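Side-chain contacts in pantothenate synthetase (Francisella tularensis subsp. tularensis, PDB 3N8H), which probably catalyses the ATP-dependent condensation of pantoate with beta-alanine to pantothenate, passing through a pantoyl-adenylate intermediate: residues Thr178-Gln181 with Leu185-Ser188; Thr133-Leu138 with Met158-Leu163. All coordinates share one frame; numbering follows the deposited sequence.

Interaction 1 (Thr178-Gln181 with Leu185-Ser188); sequences TQRQ and LPLS. With AMP (adenosine monophosphate), chain D.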
loop_
_atom_site.group_PDB
_atom_site.type_symbol
_atom_site.label_atom_id
_atom_site.label_comp_id
_atom_site.label_asym_id
_atom_site.label_seq_id
_atom_site.Cartn_x
_atom_site.Cartn_y
_atom_site.Cartn_z
ATOM N N THR A 178 -19.886 -2.928 -19.861
ATOM C CA THR A 178 -20.181 -1.493 -19.870
ATOM C C THR A 178 -21.629 -1.229 -20.324
ATOM O O THR A 178 -22.049 -1.646 -21.413
ATOM C CB THR A 178 -19.196 -0.746 -20.780
ATOM O OG1 THR A 178 -17.885 -0.843 -20.214
ATOM C CG2 THR A 178 -19.578 0.750 -20.903
ATOM N N GLN A 179 -22.399 -0.572 -19.466
ATOM C CA GLN A 179 -23.757 -0.215 -19.816
ATOM C C GLN A 179 -23.740 1.054 -20.663
ATOM O O GLN A 179 -23.008 1.996 -20.354
ATOM C CB GLN A 179 -24.614 0.000 -18.562
ATOM C CG GLN A 179 -24.691 -1.221 -17.660
ATOM C CD GLN A 179 -25.153 -2.452 -18.424
ATOM O OE1 GLN A 179 -26.298 -2.539 -18.833
ATOM N NE2 GLN A 179 -24.243 -3.383 -18.658
ATOM N N ARG A 180 -24.591 1.079 -21.696
ATOM C CA ARG A 180 -24.580 2.137 -22.699
ATOM C C ARG A 180 -25.971 2.747 -22.955
ATOM O O ARG A 180 -27.007 2.061 -22.811
ATOM C CB ARG A 180 -23.994 1.580 -24.012
ATOM C CG ARG A 180 -22.556 1.058 -23.875
ATOM C CD ARG A 180 -21.936 0.493 -25.171
ATOM N NE ARG A 180 -20.569 0.011 -24.905
ATOM C CZ ARG A 180 -19.499 0.803 -24.849
ATOM N NH1 ARG A 180 -19.635 2.115 -25.084
ATOM N NH2 ARG A 180 -18.292 0.296 -24.580
ATOM N N GLN A 181 -25.984 4.036 -23.326
ATOM C CA GLN A 181 -27.143 4.673 -23.971
ATOM C C GLN A 181 -27.451 4.052 -25.335
ATOM O O GLN A 181 -26.578 3.452 -25.967
ATOM C CB GLN A 181 -26.884 6.165 -24.228
ATOM C CG GLN A 181 -26.681 6.998 -23.010
ATOM C CD GLN A 181 -27.943 7.095 -22.150
ATOM O OE1 GLN A 181 -28.987 6.543 -22.499
ATOM N NE2 GLN A 181 -27.846 7.805 -21.023
ATOM N N LEU A 185 -23.033 5.577 -26.334
ATOM C CA LEU A 185 -22.402 6.346 -25.262
ATOM C C LEU A 185 -22.493 5.650 -23.900
ATOM O O LEU A 185 -23.594 5.411 -23.393
ATOM C CB LEU A 185 -23.052 7.746 -25.187
ATOM C CG LEU A 185 -22.586 8.739 -24.125
ATOM C CD1 LEU A 185 -21.132 9.159 -24.373
ATOM C CD2 LEU A 185 -23.513 9.949 -24.104
ATOM N N PRO A 186 -21.335 5.342 -23.298
ATOM C CA PRO A 186 -21.280 4.726 -21.981
ATOM C C PRO A 186 -22.002 5.579 -20.946
ATOM O O PRO A 186 -21.910 6.811 -20.969
ATOM C CB PRO A 186 -19.783 4.741 -21.641
ATOM C CG PRO A 186 -19.088 4.896 -22.900
ATOM C CD PRO A 186 -19.990 5.628 -23.835
ATOM N N LEU A 187 -22.706 4.932 -20.031
ATOM C CA LEU A 187 -23.211 5.646 -18.858
ATOM C C LEU A 187 -22.043 6.057 -17.950
ATOM O O LEU A 187 -21.100 5.282 -17.732
ATOM C CB LEU A 187 -24.224 4.780 -18.115
ATOM C CG LEU A 187 -25.432 4.491 -19.004
ATOM C CD1 LEU A 187 -26.306 3.446 -18.353
ATOM C CD2 LEU A 187 -26.186 5.800 -19.260
ATOM N N SER A 188 -22.083 7.296 -17.457
ATOM C CA SER A 188 -21.034 7.832 -16.581
ATOM C C SER A 188 -21.600 8.968 -15.723
ATOM O O SER A 188 -22.442 9.728 -16.200
ATOM C CB SER A 188 -19.886 8.367 -17.434
ATOM O OG SER A 188 -18.672 8.358 -16.710
HETATM P P AMP D . -17.215 5.493 -10.584
HETATM O O1P AMP D . -18.346 5.762 -9.596
HETATM O O2P AMP D . -17.346 6.125 -11.935
HETATM O O3P AMP D . -15.866 5.670 -9.989
HETATM O "O5'" AMP D . -17.449 3.934 -10.966
HETATM C "C5'" AMP D . -17.701 2.931 -9.981
HETATM C "C4'" AMP D . -17.706 1.564 -10.621
HETATM O "O4'" AMP D . -18.778 1.512 -11.616
HETATM C "C3'" AMP D . -16.402 1.204 -11.355
HETATM O "O3'" AMP D . -16.156 -0.208 -11.243
HETATM C "C2'" AMP D . -16.743 1.554 -12.798
HETATM O "O2'" AMP D . -15.956 0.922 -13.794
HETATM C "C1'" AMP D . -18.212 1.145 -12.865
HETATM N N9 AMP D . -18.920 1.775 -13.985
HETATM C C8 AMP D . -18.929 3.097 -14.275
HETATM N N7 AMP D . -19.653 3.331 -15.406
HETATM C C5 AMP D . -20.092 2.132 -15.865
HETATM C C6 AMP D . -20.905 1.672 -17.011
HETATM N N6 AMP D . -21.365 2.570 -17.897
HETATM N N1 AMP D . -21.158 0.358 -17.148
HETATM C C2 AMP D . -20.656 -0.526 -16.253
HETATM N N3 AMP D . -19.914 -0.183 -15.179
HETATM C C4 AMP D . -19.604 1.116 -14.929
#
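Arg180 and Pro186 pair across a single antiparallel bridge, a non-hydrogen-bonded pair with CA atoms 4.3 Å apart, in the loop that leaves strand 172-176 of the Rossmann-like sheet and borders the N1 and N6 side of the AMP adenine. Two backbone bonds flank it: Gln181 N to Leu185 O, and the nearly straight Leu187 N to Gln179 O (3.0 Å, 173° at the hydrogen). The Leu187 side chain pads the bridge. Its CB lies 3.6 Å from AMP N6 and also borders Gln179 O; CG, held anti to its own carbonyl carbon (chi1 -63°), stays beside that oxygen and sets the fork next to Gln179. There CD1 turns to Gln179 CB at 3.8 Å, while CD2 packs against the amide carbon CD of Gln181 at 3.6 Å, the two side chains crossing at about a right angle. The Gln181 amide itself reaches glycerol through OE1. Thr178 CG2 sits 3.9 Å above the centre of the Arg180 guanidinium, whose NH1 bonds Gly184 O and is salt-bridged to Asp254. The adenine is read by main-chain atoms: Gln179 N donates to AMP N1, and AMP N6 donates both to Gln179 O and, at 2.7 Å, to Leu187 O, which also accepts from Lys152 NZ.

Interaction 2 (Thr133-Leu138 with Met158-Leu163); sequences TVVLKL and MLIKQL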
loop_
_atom_site.group_PDB
_atom_site.type_symbol
_atom_site.label_atom_id
_atom_site.label_comp_id
_atom_site.label_asym_id
_atom_site.label_seq_id
_atom_site.Cartn_x
_atom_site.Cartn_y
_atom_site.Cartn_z
ATOM N N THR A 133 -4.617 3.650 -3.749
ATOM C CA THR A 133 -4.502 3.880 -2.311
ATOM C C THR A 133 -5.886 3.792 -1.623
ATOM O O THR A 133 -6.061 3.086 -0.623
ATOM C CB THR A 133 -3.851 5.260 -2.015
ATOM O OG1 THR A 133 -2.552 5.324 -2.641
ATOM C CG2 THR A 133 -3.694 5.466 -0.517
ATOM N N VAL A 134 -6.867 4.485 -2.182
ATOM C CA VAL A 134 -8.219 4.441 -1.624
ATOM C C VAL A 134 -8.835 3.050 -1.804
ATOM O O VAL A 134 -9.530 2.567 -0.921
ATOM C CB VAL A 134 -9.146 5.560 -2.187
ATOM C CG1 VAL A 134 -9.669 5.211 -3.578
ATOM C CG2 VAL A 134 -10.319 5.773 -1.239
ATOM N N VAL A 135 -8.560 2.383 -2.922
ATOM C CA VAL A 135 -9.116 1.041 -3.115
ATOM C C VAL A 135 -8.541 0.051 -2.076
ATOM O O VAL A 135 -9.277 -0.711 -1.422
ATOM C CB VAL A 135 -8.911 0.537 -4.587
ATOM C CG1 VAL A 135 -9.203 -0.958 -4.708
ATOM C CG2 VAL A 135 -9.811 1.319 -5.530
ATOM N N LEU A 136 -7.228 0.113 -1.885
ATOM C CA LEU A 136 -6.586 -0.680 -0.834
ATOM C C LEU A 136 -7.244 -0.429 0.533
ATOM O O LEU A 136 -7.537 -1.367 1.264
ATOM C CB LEU A 136 -5.078 -0.388 -0.759
ATOM C CG LEU A 136 -4.316 -1.272 0.244
ATOM C CD1 LEU A 136 -4.704 -2.759 0.118
ATOM C CD2 LEU A 136 -2.797 -1.105 0.106
ATOM N N LYS A 137 -7.454 0.835 0.879
ATOM C CA LYS A 137 -8.106 1.174 2.152
ATOM C C LYS A 137 -9.526 0.590 2.269
ATOM O O LYS A 137 -9.899 -0.005 3.287
ATOM C CB LYS A 137 -8.145 2.702 2.307
ATOM C CG LYS A 137 -6.791 3.321 2.682
ATOM C CD LYS A 137 -6.835 4.858 2.485
ATOM C CE LYS A 137 -5.556 5.522 3.041
ATOM N NZ LYS A 137 -5.609 5.695 4.527
ATOM N N LEU A 138 -10.307 0.756 1.202
ATOM C CA LEU A 138 -11.695 0.306 1.155
ATOM C C LEU A 138 -11.799 -1.211 1.290
ATOM O O LEU A 138 -12.745 -1.758 1.878
ATOM C CB LEU A 138 -12.333 0.752 -0.159
ATOM C CG LEU A 138 -12.644 2.262 -0.190
ATOM C CD1 LEU A 138 -13.119 2.699 -1.562
ATOM C CD2 LEU A 138 -13.713 2.624 0.884
HETATM N N MSE A 158 -7.326 -3.880 -14.265
HETATM C CA MSE A 158 -6.027 -4.564 -14.308
HETATM C C MSE A 158 -5.181 -4.189 -13.103
HETATM O O MSE A 158 -4.569 -5.039 -12.463
HETATM C CB MSE A 158 -5.276 -4.204 -15.594
HETATM C CG MSE A 158 -5.998 -4.587 -16.874
HETATM SE SE MSE A 158 -4.930 -4.197 -18.477
HETATM C CE MSE A 158 -3.306 -5.209 -18.064
ATOM N N LEU A 159 -5.160 -2.904 -12.790
ATOM C CA LEU A 159 -4.415 -2.410 -11.653
ATOM C C LEU A 159 -4.975 -2.962 -10.337
ATOM O O LEU A 159 -4.220 -3.334 -9.433
ATOM C CB LEU A 159 -4.430 -0.871 -11.643
ATOM C CG LEU A 159 -3.612 -0.190 -12.720
ATOM C CD1 LEU A 159 -3.748 1.325 -12.621
ATOM C CD2 LEU A 159 -2.145 -0.639 -12.580
ATOM N N ILE A 160 -6.299 -3.039 -10.222
ATOM C CA ILE A 160 -6.853 -3.541 -8.978
ATOM C C ILE A 160 -6.571 -5.056 -8.845
ATOM O O ILE A 160 -6.381 -5.564 -7.741
ATOM C CB ILE A 160 -8.367 -3.185 -8.832
ATOM C CG1 ILE A 160 -8.539 -1.675 -8.592
ATOM C CG2 ILE A 160 -9.033 -3.994 -7.700
ATOM C CD1 ILE A 160 -10.022 -1.250 -8.603
ATOM N N LYS A 161 -6.508 -5.767 -9.969
ATOM C CA LYS A 161 -6.214 -7.209 -9.908
ATOM C C LYS A 161 -4.784 -7.370 -9.425
ATOM O O LYS A 161 -4.480 -8.281 -8.651
ATOM C CB LYS A 161 -6.424 -7.907 -11.265
ATOM C CG LYS A 161 -7.885 -8.007 -11.734
ATOM C CD LYS A 161 -7.984 -8.641 -13.137
ATOM C CE LYS A 161 -9.407 -9.124 -13.468
ATOM N NZ LYS A 161 -9.502 -9.611 -14.906
ATOM N N GLN A 162 -3.907 -6.458 -9.849
ATOM C CA GLN A 162 -2.501 -6.541 -9.435
ATOM C C GLN A 162 -2.375 -6.198 -7.935
ATOM O O GLN A 162 -1.661 -6.871 -7.197
ATOM C CB GLN A 162 -1.620 -5.619 -10.277
ATOM C CG GLN A 162 -0.135 -5.747 -9.965
ATOM C CD GLN A 162 0.434 -7.080 -10.409
ATOM O OE1 GLN A 162 0.190 -7.517 -11.531
ATOM N NE2 GLN A 162 1.194 -7.731 -9.533
ATOM N N LEU A 163 -3.104 -5.174 -7.506
ATOM C CA LEU A 163 -3.186 -4.791 -6.089
ATOM C C LEU A 163 -3.627 -5.934 -5.175
ATOM O O LEU A 163 -3.074 -6.138 -4.098
ATOM C CB LEU A 163 -4.172 -3.654 -5.932
ATOM C CG LEU A 163 -4.300 -3.086 -4.526
ATOM C CD1 LEU A 163 -3.128 -2.141 -4.213
ATOM C CD2 LEU A 163 -5.686 -2.405 -4.309
#
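Val135 and Leu136 face Ile160 and Leu163 where segments 133-138 and 158-163 of helices 127-142 and 154-166 cross at a signed angle of -50°, their axes 10.8 Å apart at closest. At this separation the backbones stand apart and branched aliphatic side chains fill the interval, burying 194 Å² in all. Val135 is the side chain shared by both partners. With CG1 anti to the backbone N (chi1 167°), its two methyls straddle the end of Ile160: CG1 and CG2 each lie 4.0 Å from Ile160 CD1. The two side chains cross at about a right angle, the isoleucine presenting the tip of its extended CG1-CD1 arm. That same valine methyl, CG1, also meets Leu163 CD2 at 3.8 Å, and is thereby held between the tips of two residues from successive turns of the partner helix. The CB of Leu163 points toward segment 133-138, and with CG anti to the backbone N (chi1 -176°) the side chain carries CD2 past Val135 to the main chain. There CD2 rests 3.8 Å from Leu136 N and 4.1 Å from Leu136 CB, so one methyl covers both the valine and the start of the next residue. The second subunit closes one flank: its Leu107 packs on Leu163, its Phe167 on Leu136, and its Asp166 forms a salt bridge with Lys137. Ile160 also packs on Ile173 of strand 172-176 and on Met131, one turn before Val135. This aliphatic packing joins consecutive helices of the Rossmann-like domain, the second being the crossover helix of the beta-alpha-beta unit from strand 146-150 to strand 172-176.

The two contacts follow one another along the chain, interaction 2 being complete before interaction 1 begins. Their centres lie 23 Å apart on opposite sides of the chain's centre, and the nearest atoms are about 12 Å from each other, so they do not touch. What joins them is the chain itself: helix 154-166, which carries one segment of interaction 2, leads into strand 172-176, an outermost strand of the parallel sheet, and the loop beyond that strand forms interaction 1. One contact thus packs helices at the dimer interface, while the other shapes the adenine end of the nucleotide pocket. Gln156, a predicted pantoate-binding residue, lies on the same connecting helix.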